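Local coordinates for protein separin (Saccharomyces cerevisiae, PDB 5U1T) that cleaves the SCC1 subunit of cohesin as a caspase-like cysteine protease at the onset of anaphase, and so allows sister chromatids to separate, at residues 405-408 and 409-412; 419-422 and 423-427. All blocks are in the same frame, centred on the assembly; numbering follows the deposited sequence.

Interaction 1: 405-408 and 409-412; sequences FKSH and SFLL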
loop_
_atom_site.group_PDB
_atom_site.type_symbol
_atom_site.label_atom_id
_atom_site.label_comp_id
_atom_site.label_asym_id
_atom_site.label_seq_id
_atom_site.Cartn_x
_atom_site.Cartn_y
_atom_site.Cartn_z
ATOM N N PHE A 405 -49.618 -16.913 -15.454
ATOM C CA PHE A 405 -50.141 -18.268 -15.298
ATOM C C PHE A 405 -49.356 -19.001 -14.235
ATOM O O PHE A 405 -49.742 -20.075 -13.780
ATOM C CB PHE A 405 -50.069 -19.052 -16.610
ATOM C CG PHE A 405 -50.884 -18.464 -17.713
ATOM C CD1 PHE A 405 -51.944 -17.622 -17.436
ATOM C CD2 PHE A 405 -50.592 -18.757 -19.032
ATOM C CE1 PHE A 405 -52.700 -17.083 -18.456
ATOM C CE2 PHE A 405 -51.343 -18.224 -20.052
ATOM C CZ PHE A 405 -52.401 -17.385 -19.764
ATOM N N LYS A 406 -48.241 -18.409 -13.850
ATOM C CA LYS A 406 -47.307 -19.071 -12.966
ATOM C C LYS A 406 -46.931 -20.450 -13.525
ATOM O O LYS A 406 -47.029 -21.452 -12.820
ATOM C CB LYS A 406 -47.895 -19.198 -11.553
ATOM C CG LYS A 406 -48.402 -17.877 -10.970
ATOM C CD LYS A 406 -48.512 -17.915 -9.442
ATOM C CE LYS A 406 -49.111 -16.622 -8.896
ATOM N NZ LYS A 406 -50.482 -16.362 -9.472
ATOM N N SER A 407 -46.460 -20.485 -14.772
ATOM C CA SER A 407 -46.186 -21.742 -15.462
ATOM C C SER A 407 -44.750 -21.905 -15.884
ATOM O O SER A 407 -44.245 -21.118 -16.671
ATOM C CB SER A 407 -47.052 -21.868 -16.711
ATOM O OG SER A 407 -46.471 -22.791 -17.625
ATOM N N HIS A 408 -44.101 -22.959 -15.409
ATOM C CA HIS A 408 -42.768 -23.264 -15.898
ATOM C C HIS A 408 -42.774 -23.646 -17.383
ATOM O O HIS A 408 -41.763 -23.463 -18.075
ATOM C CB HIS A 408 -42.134 -24.384 -15.082
ATOM C CG HIS A 408 -40.651 -24.482 -15.257
ATOM N ND1 HIS A 408 -40.035 -25.582 -15.810
ATOM C CD2 HIS A 408 -39.662 -23.607 -14.959
ATOM C CE1 HIS A 408 -38.730 -25.389 -15.837
ATOM N NE2 HIS A 408 -38.478 -24.200 -15.324
ATOM N N SER A 409 -43.896 -24.178 -17.869
ATOM C CA SER A 409 -43.989 -24.587 -19.263
ATOM C C SER A 409 -43.849 -23.404 -20.200
ATOM O O SER A 409 -43.065 -23.447 -21.149
ATOM C CB SER A 409 -45.300 -25.311 -19.532
ATOM O OG SER A 409 -45.328 -26.536 -18.832
ATOM N N PHE A 410 -44.594 -22.338 -19.934
ATOM C CA PHE A 410 -44.442 -21.120 -20.726
ATOM C C PHE A 410 -43.031 -20.537 -20.648
ATOM O O PHE A 410 -42.513 -20.030 -21.641
ATOM C CB PHE A 410 -45.464 -20.076 -20.294
ATOM C CG PHE A 410 -46.773 -20.216 -20.978
ATOM C CD1 PHE A 410 -46.993 -19.608 -22.206
ATOM C CD2 PHE A 410 -47.786 -20.978 -20.413
ATOM C CE1 PHE A 410 -48.217 -19.743 -22.856
ATOM C CE2 PHE A 410 -49.018 -21.122 -21.056
ATOM C CZ PHE A 410 -49.233 -20.506 -22.281
ATOM N N LEU A 411 -42.406 -20.617 -19.477
ATOM C CA LEU A 411 -41.084 -20.030 -19.300
ATOM C C LEU A 411 -40.070 -20.834 -20.090
ATOM O O LEU A 411 -39.208 -20.264 -20.758
ATOM C CB LEU A 411 -40.686 -19.968 -17.822
ATOM C CG LEU A 411 -39.350 -19.280 -17.549
ATOM C CD1 LEU A 411 -39.411 -17.849 -18.046
ATOM C CD2 LEU A 411 -38.994 -19.326 -16.071
ATOM N N LEU A 412 -40.170 -22.159 -20.018
ATOM C CA LEU A 412 -39.317 -23.003 -20.842
ATOM C C LEU A 412 -39.562 -22.674 -22.308
ATOM O O LEU A 412 -38.620 -22.580 -23.095
ATOM C CB LEU A 412 -39.560 -24.485 -20.567
ATOM C CG LEU A 412 -38.847 -25.062 -19.343
ATOM C CD1 LEU A 412 -39.387 -26.440 -19.003
ATOM C CD2 LEU A 412 -37.355 -25.118 -19.575
#
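His408 meets Leu412 one turn ahead of it, and Ser407 meets Phe410, at the start of helix 408-425. With its CG anti to the backbone N (chi1 -163°), the imidazole of His408 comes to rest against the leucine side chain. Leu412 CD1 lies 3.4 Å from His408 ND1 and as near to CE1, approaching the ring obliquely. The backbones of the pair are joined too, since Leu412 N donates to His408 O over 2.8 Å. Ser407 is the N-cap, a worked case of a hydroxyl standing in for the carbonyl that a first turn lacks. Ser407 OG accepts from Phe410 N at 3.0 Å, an almost straight bond of 169°, and also lies at the edge of the Phe410 ring. Phe405 brings its own edge toward the face of Phe410, an offset edge-to-face pair with centroids 5.2 Å apart and planes at 66°. In the chain between Phe405 and Ser407, Lys406, with positive phi, is the C-prime residue of the Schellman motif that ends helix 388-404. The turn thus joins that helix, whose Leu398 and Ala401 touch Phe410, to helix 408-425, while Glu453 and Ile454 of helix 448-458 pack against Leu412.

Interaction 2: 419-422 and 423-427; sequences ISNV and LISND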
loop_
_atom_site.group_PDB
_atom_site.type_symbol
_atom_site.label_atom_id
_atom_site.label_comp_id
_atom_site.label_asym_id
_atom_site.label_seq_id
_atom_site.Cartn_x
_atom_site.Cartn_y
_atom_site.Cartn_z
ATOM N N ILE A 419 -33.519 -18.419 -27.351
ATOM C CA ILE A 419 -32.392 -19.140 -27.932
ATOM C C ILE A 419 -32.527 -19.312 -29.438
ATOM O O ILE A 419 -31.559 -19.133 -30.187
ATOM C CB ILE A 419 -32.229 -20.519 -27.299
ATOM C CG1 ILE A 419 -31.729 -20.380 -25.862
ATOM C CG2 ILE A 419 -31.270 -21.365 -28.113
ATOM C CD1 ILE A 419 -30.418 -19.613 -25.732
ATOM N N SER A 420 -33.728 -19.653 -29.883
ATOM C CA SER A 420 -33.962 -19.824 -31.302
ATOM C C SER A 420 -33.509 -18.588 -32.051
ATOM O O SER A 420 -32.653 -18.678 -32.927
ATOM C CB SER A 420 -35.435 -20.125 -31.599
ATOM O OG SER A 420 -35.723 -21.486 -31.324
ATOM N N ASN A 421 -34.073 -17.466 -31.660
ATOM C CA ASN A 421 -33.777 -16.168 -32.214
ATOM C C ASN A 421 -32.296 -15.877 -32.251
ATOM O O ASN A 421 -31.770 -15.338 -33.203
ATOM C CB ASN A 421 -34.440 -15.134 -31.333
ATOM C CG ASN A 421 -34.185 -13.746 -31.801
ATOM O OD1 ASN A 421 -33.536 -13.542 -32.797
ATOM N ND2 ASN A 421 -34.688 -12.788 -31.087
ATOM N N VAL A 422 -31.638 -16.214 -31.172
ATOM C CA VAL A 422 -30.207 -16.022 -31.056
ATOM C C VAL A 422 -29.514 -16.785 -32.176
ATOM O O VAL A 422 -28.668 -16.237 -32.878
ATOM C CB VAL A 422 -29.652 -16.494 -29.711
ATOM C CG1 VAL A 422 -28.150 -16.515 -29.767
ATOM C CG2 VAL A 422 -30.133 -15.595 -28.581
ATOM N N LEU A 423 -29.883 -18.054 -32.347
ATOM C CA LEU A 423 -29.237 -18.904 -33.337
ATOM C C LEU A 423 -29.515 -18.395 -34.738
ATOM O O LEU A 423 -28.654 -18.422 -35.620
ATOM C CB LEU A 423 -29.706 -20.332 -33.175
ATOM C CG LEU A 423 -29.054 -21.020 -31.988
ATOM C CD1 LEU A 423 -29.596 -22.436 -31.798
ATOM C CD2 LEU A 423 -27.563 -21.044 -32.202
ATOM N N ILE A 424 -30.726 -17.897 -34.922
ATOM C CA ILE A 424 -31.149 -17.368 -36.201
ATOM C C ILE A 424 -30.543 -15.994 -36.481
ATOM O O ILE A 424 -30.040 -15.775 -37.577
ATOM C CB ILE A 424 -32.684 -17.278 -36.285
ATOM C CG1 ILE A 424 -33.309 -18.663 -36.083
ATOM C CG2 ILE A 424 -33.106 -16.688 -37.612
ATOM C CD1 ILE A 424 -34.749 -18.733 -36.508
ATOM N N SER A 425 -30.604 -15.075 -35.513
ATOM C CA SER A 425 -30.014 -13.732 -35.673
ATOM C C SER A 425 -28.509 -13.784 -35.886
ATOM O O SER A 425 -27.960 -12.994 -36.653
ATOM C CB SER A 425 -30.297 -12.838 -34.464
ATOM O OG SER A 425 -31.651 -12.429 -34.412
ATOM N N ASN A 426 -27.848 -14.697 -35.180
ATOM C CA ASN A 426 -26.432 -14.966 -35.396
ATOM C C ASN A 426 -25.588 -13.722 -35.185
ATOM O O ASN A 426 -24.696 -13.419 -35.975
ATOM C CB ASN A 426 -26.217 -15.518 -36.810
ATOM C CG ASN A 426 -24.854 -16.161 -36.997
ATOM O OD1 ASN A 426 -24.514 -16.580 -38.106
ATOM N ND2 ASN A 426 -24.066 -16.245 -35.917
ATOM N N ASP A 427 -25.881 -12.970 -34.142
ATOM C CA ASP A 427 -25.071 -11.795 -33.888
ATOM C C ASP A 427 -24.433 -11.917 -32.516
ATOM O O ASP A 427 -25.044 -11.537 -31.516
ATOM C CB ASP A 427 -25.905 -10.524 -33.989
ATOM C CG ASP A 427 -25.169 -9.408 -34.689
ATOM O OD1 ASP A 427 -24.035 -9.044 -34.262
ATOM O OD2 ASP A 427 -25.735 -8.915 -35.691
#
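The last turn of helix 408-425 carries a side-chain bond between Asn421 and Ser425, four residues apart and so on the same flank of the helix. Ser425 OG donates to Asn421 OD1 across 2.7 Å. The hydroxyl approaches at a C=O...O angle of 159° and sits 15° out of the amide's carbonyl plane. Asn421 holds its CG anti to the backbone N (chi1 179°), which sets the amide out from the backbone beside the carbonyl carbon, and the second torsion, near zero, turns OD1 toward Ser425. The two residues are tied a second time through the backbone, Ser425 N giving its hydrogen to Asn421 O at 2.6 Å. A leucine in place of Asn421 would lack OD1 and would probably leave the Ser425 hydroxyl without its side-chain acceptor, free to turn, with the main-chain bond kept. Such a pairing illustrates how a helix terminus in an all-helical region can be tied by polar side chains as well as by its backbone ladder. That ladder includes Ile424 N to Ser420 O (2.9 Å) and ends with Asn426 N on Val422 O (2.9 Å); Asn426 itself has positive phi, and there the chain leaves the helix. Away from this polar flank, Ile419 and Leu423 lie side by side and point the same way, Ile419 CG2 being 4.2 Å from Leu423 CD1. Leu107 and Phe108, in a loop from much earlier in the chain, touch Ile419 and Leu423 respectively, and Phe438 of helix 431-444 also packs on Ile419.

Overall arrangement
Interactions 1 and 2 belong to the two ends of one element, helix 408-425, with their centres about 22 Å apart and no direct touch. Each is partly buried, mixing packed residues with exposed ones, and both lie far from the centre of the chain and away from the probable catalytic cysteine. The chemistry differs between the ends. At the beginning, 405-412, a side-chain hydroxyl accepts from a backbone N-H of the first turn, and two phenylalanine rings pack edge to face across the turn. At the finish, 419-427, a hydroxyl donates instead to a side-chain amide, and aliphatic packing replaces the rings. Helix 388-404 borders the first, helix 431-444 the second.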